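Local coordinates for protein ATP-dependent DNA helicase PIF1 (Candida albicans, PDB 7OTJ) that probably couples ATP hydrolysis to 5'-3' unwinding of DNA, including G-quadruplexes, and so helps to keep the nuclear and mitochondrial genomes stable, at residues D44-G49 and T101-I106; T96-T101 and K125-N130; P404-L409 and F442-A447. All coordinates share one frame; numbering follows the deposited sequence.

Interaction 1: D44-G49 and T101-I106. With PO4 (phosphate ion), chain P.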
loop_
_atom_site.group_PDB
_atom_site.type_symbol
_atom_site.label_atom_id
_atom_site.label_comp_id
_atom_site.label_asym_id
_atom_site.label_seq_id
_atom_site.Cartn_x
_atom_site.Cartn_y
_atom_site.Cartn_z
ATOM N N ASP A 44 -14.898 -9.698 -16.406
ATOM C CA ASP A 44 -15.799 -10.469 -17.257
ATOM C C ASP A 44 -15.787 -9.934 -18.684
ATOM O O ASP A 44 -15.831 -10.704 -19.649
ATOM C CB ASP A 44 -17.221 -10.432 -16.689
ATOM C CG ASP A 44 -17.369 -11.247 -15.418
ATOM O OD1 ASP A 44 -16.644 -12.253 -15.266
ATOM O OD2 ASP A 44 -18.217 -10.887 -14.574
ATOM N N LYS A 45 -15.730 -8.610 -18.832
ATOM C CA LYS A 45 -15.762 -7.968 -20.143
ATOM C C LYS A 45 -14.386 -7.978 -20.807
ATOM O O LYS A 45 -14.224 -8.502 -21.914
ATOM C CB LYS A 45 -16.290 -6.539 -19.999
ATOM C CG LYS A 45 -17.123 -6.050 -21.164
ATOM C CD LYS A 45 -18.149 -5.039 -20.684
ATOM C CE LYS A 45 -19.097 -5.674 -19.678
ATOM N NZ LYS A 45 -19.703 -6.936 -20.201
ATOM N N TYR A 46 -13.384 -7.380 -20.157
ATOM C CA TYR A 46 -12.021 -7.338 -20.686
ATOM C C TYR A 46 -11.127 -8.214 -19.816
ATOM O O TYR A 46 -10.519 -7.725 -18.855
ATOM C CB TYR A 46 -11.492 -5.901 -20.730
ATOM C CG TYR A 46 -12.520 -4.865 -21.134
ATOM C CD1 TYR A 46 -12.827 -4.642 -22.472
ATOM C CD2 TYR A 46 -13.176 -4.101 -20.177
ATOM C CE1 TYR A 46 -13.767 -3.691 -22.843
ATOM C CE2 TYR A 46 -14.115 -3.150 -20.536
ATOM C CZ TYR A 46 -14.407 -2.949 -21.871
ATOM O OH TYR A 46 -15.340 -2.004 -22.228
ATOM N N PRO A 47 -10.972 -9.501 -20.138
ATOM C CA PRO A 47 -10.278 -10.406 -19.205
ATOM C C PRO A 47 -8.809 -10.082 -19.025
ATOM O O PRO A 47 -8.262 -10.338 -17.947
ATOM C CB PRO A 47 -10.471 -11.791 -19.845
ATOM C CG PRO A 47 -11.586 -11.626 -20.827
ATOM C CD PRO A 47 -11.480 -10.216 -21.318
ATOM N N LYS A 48 -8.147 -9.541 -20.048
ATOM C CA LYS A 48 -6.722 -9.246 -19.979
ATOM C C LYS A 48 -6.439 -7.754 -20.110
ATOM O O LYS A 48 -5.287 -7.364 -20.331
ATOM C CB LYS A 48 -5.977 -10.012 -21.073
ATOM C CG LYS A 48 -6.133 -11.520 -20.993
ATOM C CD LYS A 48 -5.608 -12.200 -22.252
ATOM C CE LYS A 48 -4.157 -11.825 -22.528
ATOM N NZ LYS A 48 -3.652 -12.419 -23.801
ATOM N N GLY A 49 -7.451 -6.909 -19.931
ATOM C CA GLY A 49 -7.273 -5.501 -20.217
ATOM C C GLY A 49 -7.608 -4.570 -19.075
ATOM O O GLY A 49 -7.815 -3.371 -19.288
ATOM N N THR A 101 -4.067 -2.850 -22.322
ATOM C CA THR A 101 -4.858 -2.304 -21.223
ATOM C C THR A 101 -6.036 -1.497 -21.761
ATOM O O THR A 101 -5.866 -0.641 -22.634
ATOM C CB THR A 101 -3.991 -1.427 -20.306
ATOM O OG1 THR A 101 -3.070 -2.243 -19.577
ATOM C CG2 THR A 101 -4.857 -0.665 -19.309
ATOM N N ARG A 102 -7.231 -1.769 -21.230
ATOM C CA ARG A 102 -8.431 -1.008 -21.561
ATOM C C ARG A 102 -8.888 -0.087 -20.446
ATOM O O ARG A 102 -9.402 0.996 -20.730
ATOM C CB ARG A 102 -9.588 -1.949 -21.914
ATOM C CG ARG A 102 -9.315 -2.845 -23.104
ATOM C CD ARG A 102 -9.104 -2.032 -24.373
ATOM N NE ARG A 102 -10.271 -1.222 -24.697
ATOM C CZ ARG A 102 -11.334 -1.668 -25.351
ATOM N NH1 ARG A 102 -11.401 -2.917 -25.787
ATOM N NH2 ARG A 102 -12.360 -0.846 -25.563
ATOM N N VAL A 103 -8.720 -0.492 -19.189
ATOM C CA VAL A 103 -9.090 0.317 -18.037
ATOM C C VAL A 103 -7.891 0.382 -17.104
ATOM O O VAL A 103 -7.247 -0.638 -16.836
ATOM C CB VAL A 103 -10.314 -0.269 -17.301
ATOM C CG1 VAL A 103 -10.693 0.593 -16.091
ATOM C CG2 VAL A 103 -11.485 -0.431 -18.246
ATOM N N LEU A 104 -7.609 1.574 -16.583
ATOM C CA LEU A 104 -6.541 1.763 -15.609
ATOM C C LEU A 104 -7.180 2.237 -14.313
ATOM O O LEU A 104 -7.720 3.349 -14.248
ATOM C CB LEU A 104 -5.494 2.759 -16.101
ATOM C CG LEU A 104 -4.381 3.112 -15.109
ATOM C CD1 LEU A 104 -3.685 1.866 -14.588
ATOM C CD2 LEU A 104 -3.375 4.037 -15.764
ATOM N N ILE A 105 -7.120 1.385 -13.294
ATOM C CA ILE A 105 -7.620 1.687 -11.961
ATOM C C ILE A 105 -6.445 2.142 -11.110
ATOM O O ILE A 105 -5.399 1.482 -11.085
ATOM C CB ILE A 105 -8.311 0.459 -11.342
ATOM C CG1 ILE A 105 -9.595 0.125 -12.112
ATOM C CG2 ILE A 105 -8.573 0.682 -9.861
ATOM C CD1 ILE A 105 -10.226 -1.191 -11.711
ATOM N N ILE A 106 -6.609 3.262 -10.411
ATOM C CA ILE A 106 -5.585 3.775 -9.504
ATOM C C ILE A 106 -6.259 4.036 -8.165
ATOM O O ILE A 106 -6.968 5.038 -8.006
ATOM C CB ILE A 106 -4.910 5.048 -10.023
ATOM C CG1 ILE A 106 -4.478 4.883 -11.480
ATOM C CG2 ILE A 106 -3.723 5.404 -9.134
ATOM C CD1 ILE A 106 -3.876 6.135 -12.063
HETATM P P PO4 P . -13.543 1.375 -22.836
HETATM O O1 PO4 P . -14.214 1.026 -24.145
HETATM O O2 PO4 P . -13.949 2.773 -22.435
HETATM O O3 PO4 P . -12.039 1.310 -22.978
HETATM O O4 PO4 P . -13.981 0.399 -21.771
#

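Interaction 2: T96-T101 and K125-N130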
loop_
_atom_site.group_PDB
_atom_site.type_symbol
_atom_site.label_atom_id
_atom_site.label_comp_id
_atom_site.label_asym_id
_atom_site.label_seq_id
_atom_site.Cartn_x
_atom_site.Cartn_y
_atom_site.Cartn_z
ATOM N N THR A 96 3.769 -4.609 -23.992
ATOM C CA THR A 96 2.550 -5.307 -24.385
ATOM C C THR A 96 1.391 -4.932 -23.470
ATOM O O THR A 96 0.274 -4.674 -23.940
ATOM C CB THR A 96 2.782 -6.823 -24.375
ATOM O OG1 THR A 96 3.777 -7.166 -25.351
ATOM C CG2 THR A 96 1.500 -7.567 -24.699
ATOM N N ARG A 97 1.657 -4.845 -22.164
ATOM C CA ARG A 97 0.613 -4.517 -21.199
ATOM C C ARG A 97 0.053 -3.123 -21.442
ATOM O O ARG A 97 -1.153 -2.895 -21.291
ATOM C CB ARG A 97 1.169 -4.644 -19.782
ATOM C CG ARG A 97 0.149 -4.415 -18.687
ATOM C CD ARG A 97 0.767 -4.667 -17.340
ATOM N NE ARG A 97 2.060 -4.006 -17.237
ATOM C CZ ARG A 97 2.907 -4.173 -16.233
ATOM N NH1 ARG A 97 2.623 -4.969 -15.215
ATOM N NH2 ARG A 97 4.071 -3.529 -16.255
ATOM N N TRP A 98 0.912 -2.178 -21.831
ATOM C CA TRP A 98 0.440 -0.838 -22.160
ATOM C C TRP A 98 -0.511 -0.849 -23.354
ATOM O O TRP A 98 -1.411 -0.006 -23.438
ATOM C CB TRP A 98 1.622 0.089 -22.445
ATOM C CG TRP A 98 2.119 0.840 -21.257
ATOM C CD1 TRP A 98 3.316 0.673 -20.621
ATOM C CD2 TRP A 98 1.439 1.889 -20.560
ATOM N NE1 TRP A 98 3.424 1.556 -19.569
ATOM C CE2 TRP A 98 2.283 2.312 -19.511
ATOM C CE3 TRP A 98 0.197 2.511 -20.719
ATOM C CZ2 TRP A 98 1.926 3.328 -18.629
ATOM C CZ3 TRP A 98 -0.155 3.515 -19.843
ATOM C CH2 TRP A 98 0.703 3.914 -18.810
ATOM N N ARG A 99 -0.337 -1.785 -24.287
ATOM C CA ARG A 99 -1.207 -1.806 -25.457
ATOM C C ARG A 99 -2.467 -2.626 -25.235
ATOM O O ARG A 99 -3.511 -2.312 -25.818
ATOM C CB ARG A 99 -0.453 -2.335 -26.679
ATOM C CG ARG A 99 0.552 -1.348 -27.248
ATOM C CD ARG A 99 1.238 -1.886 -28.493
ATOM N NE ARG A 99 1.873 -3.177 -28.250
ATOM C CZ ARG A 99 1.435 -4.332 -28.734
ATOM N NH1 ARG A 99 0.364 -4.395 -29.512
ATOM N NH2 ARG A 99 2.091 -5.451 -28.434
ATOM N N GLU A 100 -2.411 -3.644 -24.378
ATOM C CA GLU A 100 -3.577 -4.473 -24.110
ATOM C C GLU A 100 -4.476 -3.917 -23.010
ATOM O O GLU A 100 -5.562 -4.467 -22.790
ATOM C CB GLU A 100 -3.144 -5.896 -23.734
ATOM C CG GLU A 100 -2.300 -6.598 -24.787
ATOM C CD GLU A 100 -1.967 -8.029 -24.403
ATOM O OE1 GLU A 100 -2.070 -8.924 -25.271
ATOM O OE2 GLU A 100 -1.603 -8.258 -23.228
ATOM N N THR A 101 -4.067 -2.850 -22.322
ATOM C CA THR A 101 -4.858 -2.304 -21.223
ATOM C C THR A 101 -6.036 -1.497 -21.761
ATOM O O THR A 101 -5.866 -0.641 -22.634
ATOM C CB THR A 101 -3.991 -1.427 -20.306
ATOM O OG1 THR A 101 -3.070 -2.243 -19.577
ATOM C CG2 THR A 101 -4.857 -0.665 -19.309
ATOM N N LYS A 125 -0.443 7.728 -24.703
ATOM C CA LYS A 125 -0.702 8.155 -26.073
ATOM C C LYS A 125 0.367 7.637 -27.027
ATOM O O LYS A 125 0.052 7.096 -28.092
ATOM C CB LYS A 125 -0.804 9.679 -26.138
ATOM C CG LYS A 125 -1.954 10.249 -25.313
ATOM C CD LYS A 125 -1.943 11.769 -25.295
ATOM C CE LYS A 125 -3.068 12.307 -24.431
ATOM N NZ LYS A 125 -3.119 13.791 -24.449
ATOM N N ASN A 126 1.639 7.782 -26.653
ATOM C CA ASN A 126 2.724 7.433 -27.566
ATOM C C ASN A 126 2.739 5.941 -27.870
ATOM O O ASN A 126 2.714 5.536 -29.038
ATOM C CB ASN A 126 4.065 7.866 -26.978
ATOM C CG ASN A 126 5.195 7.749 -27.975
ATOM O OD1 ASN A 126 5.533 8.718 -28.657
ATOM N ND2 ASN A 126 5.782 6.561 -28.075
ATOM N N LEU A 127 2.786 5.108 -26.829
ATOM C CA LEU A 127 2.919 3.670 -27.029
ATOM C C LEU A 127 1.726 3.080 -27.768
ATOM O O LEU A 127 1.867 2.063 -28.458
ATOM C CB LEU A 127 3.097 2.974 -25.683
ATOM C CG LEU A 127 4.293 3.396 -24.829
ATOM C CD1 LEU A 127 4.341 2.534 -23.598
ATOM C CD2 LEU A 127 5.577 3.277 -25.616
ATOM N N ARG A 128 0.555 3.699 -27.649
ATOM C CA ARG A 128 -0.664 3.161 -28.235
ATOM C C ARG A 128 -1.062 3.840 -29.542
ATOM O O ARG A 128 -2.080 3.458 -30.130
ATOM C CB ARG A 128 -1.810 3.257 -27.223
ATOM C CG ARG A 128 -1.610 2.392 -25.997
ATOM C CD ARG A 128 -2.484 2.847 -24.842
ATOM N NE ARG A 128 -3.904 2.842 -25.176
ATOM C CZ ARG A 128 -4.698 1.787 -25.058
ATOM N NH1 ARG A 128 -4.228 0.604 -24.701
ATOM N NH2 ARG A 128 -5.998 1.924 -25.296
ATOM N N ARG A 129 -0.278 4.812 -30.022
ATOM C CA ARG A 129 -0.607 5.585 -31.227
ATOM C C ARG A 129 -2.021 6.154 -31.150
ATOM O O ARG A 129 -2.761 6.186 -32.136
ATOM C CB ARG A 129 -0.437 4.746 -32.494
ATOM C CG ARG A 129 0.974 4.247 -32.743
ATOM C CD ARG A 129 1.007 3.368 -33.988
ATOM N NE ARG A 129 2.328 2.803 -34.234
ATOM C CZ ARG A 129 2.634 2.041 -35.275
ATOM N NH1 ARG A 129 1.734 1.734 -36.195
ATOM N NH2 ARG A 129 3.875 1.578 -35.396
ATOM N N ASN A 130 -2.412 6.574 -29.952
ATOM C CA ASN A 130 -3.778 6.987 -29.664
ATOM C C ASN A 130 -3.741 8.348 -28.980
ATOM O O ASN A 130 -3.211 8.466 -27.874
ATOM C CB ASN A 130 -4.452 5.928 -28.785
ATOM C CG ASN A 130 -5.940 6.105 -28.684
ATOM O OD1 ASN A 130 -6.444 7.223 -28.648
ATOM N ND2 ASN A 130 -6.661 4.990 -28.617
#

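Interaction 3: P404-L409 and F442-A447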
loop_
_atom_site.group_PDB
_atom_site.type_symbol
_atom_site.label_atom_id
_atom_site.label_comp_id
_atom_site.label_asym_id
_atom_site.label_seq_id
_atom_site.Cartn_x
_atom_site.Cartn_y
_atom_site.Cartn_z
ATOM N N PRO A 404 11.972 -20.659 9.156
ATOM C CA PRO A 404 10.912 -20.271 10.096
ATOM C C PRO A 404 9.617 -21.028 9.843
ATOM O O PRO A 404 9.221 -21.260 8.698
ATOM C CB PRO A 404 10.734 -18.769 9.835
ATOM C CG PRO A 404 11.996 -18.339 9.177
ATOM C CD PRO A 404 12.443 -19.513 8.360
ATOM N N LEU A 405 8.948 -21.394 10.931
ATOM C CA LEU A 405 7.608 -21.971 10.886
ATOM C C LEU A 405 6.623 -20.880 11.285
ATOM O O LEU A 405 6.642 -20.406 12.425
ATOM C CB LEU A 405 7.502 -23.175 11.818
ATOM C CG LEU A 405 6.166 -23.912 11.796
ATOM C CD1 LEU A 405 5.883 -24.430 10.397
ATOM C CD2 LEU A 405 6.178 -25.047 12.802
ATOM N N VAL A 406 5.764 -20.479 10.350
ATOM C CA VAL A 406 4.925 -19.298 10.519
ATOM C C VAL A 406 3.468 -19.668 10.273
ATOM O O VAL A 406 3.147 -20.330 9.280
ATOM C CB VAL A 406 5.359 -18.154 9.584
ATOM C CG1 VAL A 406 4.529 -16.913 9.852
ATOM C CG2 VAL A 406 6.841 -17.850 9.770
ATOM N N LYS A 407 2.593 -19.225 11.174
ATOM C CA LYS A 407 1.152 -19.418 11.066
ATOM C C LYS A 407 0.524 -18.109 10.601
ATOM O O LYS A 407 0.610 -17.096 11.301
ATOM C CB LYS A 407 0.566 -19.847 12.412
ATOM C CG LYS A 407 -0.951 -19.917 12.439
ATOM C CD LYS A 407 -1.489 -19.866 13.864
ATOM C CE LYS A 407 -1.201 -18.522 14.526
ATOM N NZ LYS A 407 -1.775 -17.365 13.776
ATOM N N PHE A 408 -0.131 -18.142 9.443
ATOM C CA PHE A 408 -0.592 -16.940 8.753
ATOM C C PHE A 408 -2.112 -16.837 8.841
ATOM O O PHE A 408 -2.825 -17.757 8.423
ATOM C CB PHE A 408 -0.158 -16.951 7.286
ATOM C CG PHE A 408 1.294 -16.619 7.065
ATOM C CD1 PHE A 408 1.754 -15.321 7.217
ATOM C CD2 PHE A 408 2.193 -17.598 6.667
ATOM C CE1 PHE A 408 3.084 -15.008 7.000
ATOM C CE2 PHE A 408 3.527 -17.291 6.448
ATOM C CZ PHE A 408 3.971 -15.994 6.613
ATOM N N LEU A 409 -2.600 -15.720 9.380
ATOM C CA LEU A 409 -4.028 -15.406 9.375
ATOM C C LEU A 409 -4.490 -15.154 7.945
ATOM O O LEU A 409 -4.085 -14.169 7.319
ATOM C CB LEU A 409 -4.320 -14.194 10.255
ATOM C CG LEU A 409 -4.294 -14.372 11.776
ATOM C CD1 LEU A 409 -2.871 -14.337 12.328
ATOM C CD2 LEU A 409 -5.168 -13.325 12.453
ATOM N N PHE A 442 14.409 -14.755 3.358
ATOM C CA PHE A 442 13.051 -15.180 3.640
ATOM C C PHE A 442 12.100 -14.003 3.447
ATOM O O PHE A 442 12.423 -12.873 3.827
ATOM C CB PHE A 442 12.942 -15.722 5.063
ATOM C CG PHE A 442 13.800 -16.926 5.311
ATOM C CD1 PHE A 442 13.315 -18.199 5.070
ATOM C CD2 PHE A 442 15.100 -16.785 5.763
ATOM C CE1 PHE A 442 14.104 -19.307 5.285
ATOM C CE2 PHE A 442 15.896 -17.889 5.980
ATOM C CZ PHE A 442 15.397 -19.153 5.743
ATOM N N PRO A 443 10.933 -14.227 2.852
ATOM C CA PRO A 443 10.005 -13.117 2.572
ATOM C C PRO A 443 9.214 -12.687 3.803
ATOM O O PRO A 443 7.982 -12.751 3.838
ATOM C CB PRO A 443 9.111 -13.713 1.478
ATOM C CG PRO A 443 9.065 -15.161 1.815
ATOM C CD PRO A 443 10.441 -15.508 2.318
ATOM N N LEU A 444 9.926 -12.202 4.820
ATOM C CA LEU A 444 9.295 -11.829 6.078
ATOM C C LEU A 444 9.925 -10.556 6.620
ATOM O O LEU A 444 11.122 -10.318 6.443
ATOM C CB LEU A 444 9.425 -12.947 7.125
ATOM C CG LEU A 444 8.812 -14.314 6.814
ATOM C CD1 LEU A 444 9.221 -15.332 7.868
ATOM C CD2 LEU A 444 7.299 -14.218 6.718
ATOM N N ILE A 445 9.095 -9.731 7.255
ATOM C CA ILE A 445 9.528 -8.580 8.033
ATOM C C ILE A 445 8.770 -8.608 9.351
ATOM O O ILE A 445 7.617 -9.045 9.409
ATOM C CB ILE A 445 9.296 -7.242 7.295
ATOM C CG1 ILE A 445 7.827 -7.095 6.914
ATOM C CG2 ILE A 445 10.201 -7.132 6.071
ATOM C CD1 ILE A 445 7.496 -5.748 6.351
ATOM N N LEU A 446 9.431 -8.162 10.422
ATOM C CA LEU A 446 8.753 -8.056 11.712
ATOM C C LEU A 446 7.613 -7.059 11.572
ATOM O O LEU A 446 7.857 -5.869 11.340
ATOM C CB LEU A 446 9.711 -7.609 12.819
ATOM C CG LEU A 446 10.820 -8.555 13.282
ATOM C CD1 LEU A 446 11.760 -7.839 14.242
ATOM C CD2 LEU A 446 10.230 -9.788 13.935
ATOM N N ALA A 447 6.364 -7.530 11.670
ATOM C CA ALA A 447 5.273 -6.657 11.262
ATOM C C ALA A 447 4.896 -5.665 12.358
ATOM O O ALA A 447 5.102 -4.466 12.196
ATOM C CB ALA A 447 4.060 -7.501 10.861
#

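Interaction 1: D44-G49 and T101-I106
Two consecutive backbone amides, those of R102 and V103, converge on the carbonyl oxygen of G49. The N of V103 donates from 3.0 Å to G49 O and lies nearly along the C=O axis. The N of R102 reaches the same O of G49 at 2.6 Å, but it approaches in the carbonyl plane on a lone pair, at a C=O...N angle of 134°. One carbonyl of a buried residue thus accepts two successive amides where the chain passes into strand 103-107. The backbones come closest here, with the CA atoms of G49 and T101 4.1 Å apart.

G49 ends the type I beta turn Y46-G49, which reverses the chain between helix 31-45 and strand 50-54. Its bonds tie the beginnings of two adjacent parallel strands, 50-54 and 103-107, in the central sheet of the P-loop NTPase domain. Beyond the pair, V103 and I105 bond through their backbones to A51, continuing the parallel ladder, while R102 and L104 pair with Q138 on the other flank.

Side-chain packing is centred on the Y46 ring. CB of R102 lies over one face, offset toward the rim, and CB of K45 lies over the opposite face. The R102 chain bends at chi2 (-63°), which places CD, and again at chi3, which places NE. CE1 of Y46 lies over one face of the guanidinium, offset toward the rim and 3.9 Å from NH1 of R102. The two planes are 57° apart. V103 adds a looser apolar touch, its CG2 lying 4.4 Å from CE2 of Y46.

Polar contacts at the outer end involve a phosphate ion, probably from the crystallisation liquor. NH2 of R102 makes a weak hydrogen bond of 3.4 Å to phosphate O3, and Y46 OH lies 2.8 Å from phosphate O4.

Interaction 2: T96-T101 and K125-N130
The C-terminal ends of helices 92-100 and 114-128, two helices of the P-loop NTPase domain, are joined by R128 reaching across to the backbone oxygens of W98 and T101. NH1 of R128 donates to W98 O at 3.1 Å, with an N-H...O angle of 160°. W98 O lies at the edge of the guanidinium, close to its plane, and the donor in turn sits in the carbonyl plane on a lone pair. The same NH1 of R128 also makes a weak, more bent bond to T101 O, 2.9 Å away. The chain of R128 runs extended to CD and then bends at chi3 (58°), which turns NE out of the extended line; NH1 lies by the last turn of helix 92-100. A positive group among the carbonyls of a helix C-terminus is probably favoured electrostatically. NE of R128 has its own partner, the carbonyl of G135.

T101, the first residue past the helix, folds its OG1 back to R97 O at 2.7 Å. The other helix finishes in a Schellman motif, with R129 at positive phi.

Next to the arginine, L127 and W98 make the apolar part of the contact. CD1 of L127 is 3.6 Å from CG of W98 and lies over the face of the five-membered ring, 3.9 Å from its centroid and 27° off the normal, a CH-pi contact. The indole NE1 bonds to A72 O, and F71, I88, L120 and I123 touch the W98 side chain, which lies buried among helices 68-72, 81-90 and 114-128 where the chain enters strand 103-107.

Interaction 3: P404-L409 and F442-A447
The carbonyl oxygen of F442 accepts the amide N of L444 at 2.8 Å, closing an inverse gamma turn centred on P443, and the two residues that flank the turn are those that meet strand 404-409. The turn sends the side chains of F442 and L444 toward that strand, whose P404, V406 and F408 point back.

Between the segments the contact is wholly apolar. CD of P404 lies over one face of the F442 ring, offset toward the rim and 3.5 Å from CE1. Its distance to the F442 ring centroid is 3.9 Å, 26° off the normal, which makes this a CH-pi contact. Y261 and Y403 also meet the F442 ring, so the proline packs on a ring that itself meets two tyrosines.

L444 divides its two methyls among the remaining partners. With chi2 at 172°, CD1 carries on in an extended line from CA and meets CG2 of V406 tip to tip at 4.0 Å; CB of P404 is 4.2 Å from the same CD1 of L444. The other methyl, CD2, comes to the edge of the F408 ring in its plane, 3.8 Å from CZ. CG1 of V406 lies over one face of that ring, offset toward the rim, whereas CD2 of L444 stays in the plane.

The two strand segments are not paired. Their axes pass 11.4 Å apart at 75°, and the connection through the sheet runs from 435-446 by way of 294-297 and 310-316 to 404-409. V295 touches V406 and C297 touches F408. Steeply crossing strands of one curled antiparallel sheet, meeting through buried side chains, are consistent with the core of the SH3-like domain 2B of Pif1 helicases.

How the interactions relate
Interactions 1 and 2 are neighbours in the P-loop NTPase domain, their centres 13 Å apart, and they share T101, where helix 92-100 gives way to strand 103-107. Their segments alternate along the chain, and K48 of one packs on E100 of the other (NZ to OE1 4.1 Å). Strand 103-107 leads on to E108, which lines the tetrafluoroaluminate pocket, although both contacts lie away from the nucleotide site. Interaction 3 belongs to a separate beta domain, its centre 33 Å from that of interaction 1 and 39 Å from that of interaction 2. Bound nucleic acid comes within about 6 Å of interaction 2 and about 10 Å of interaction 3, nearest atoms.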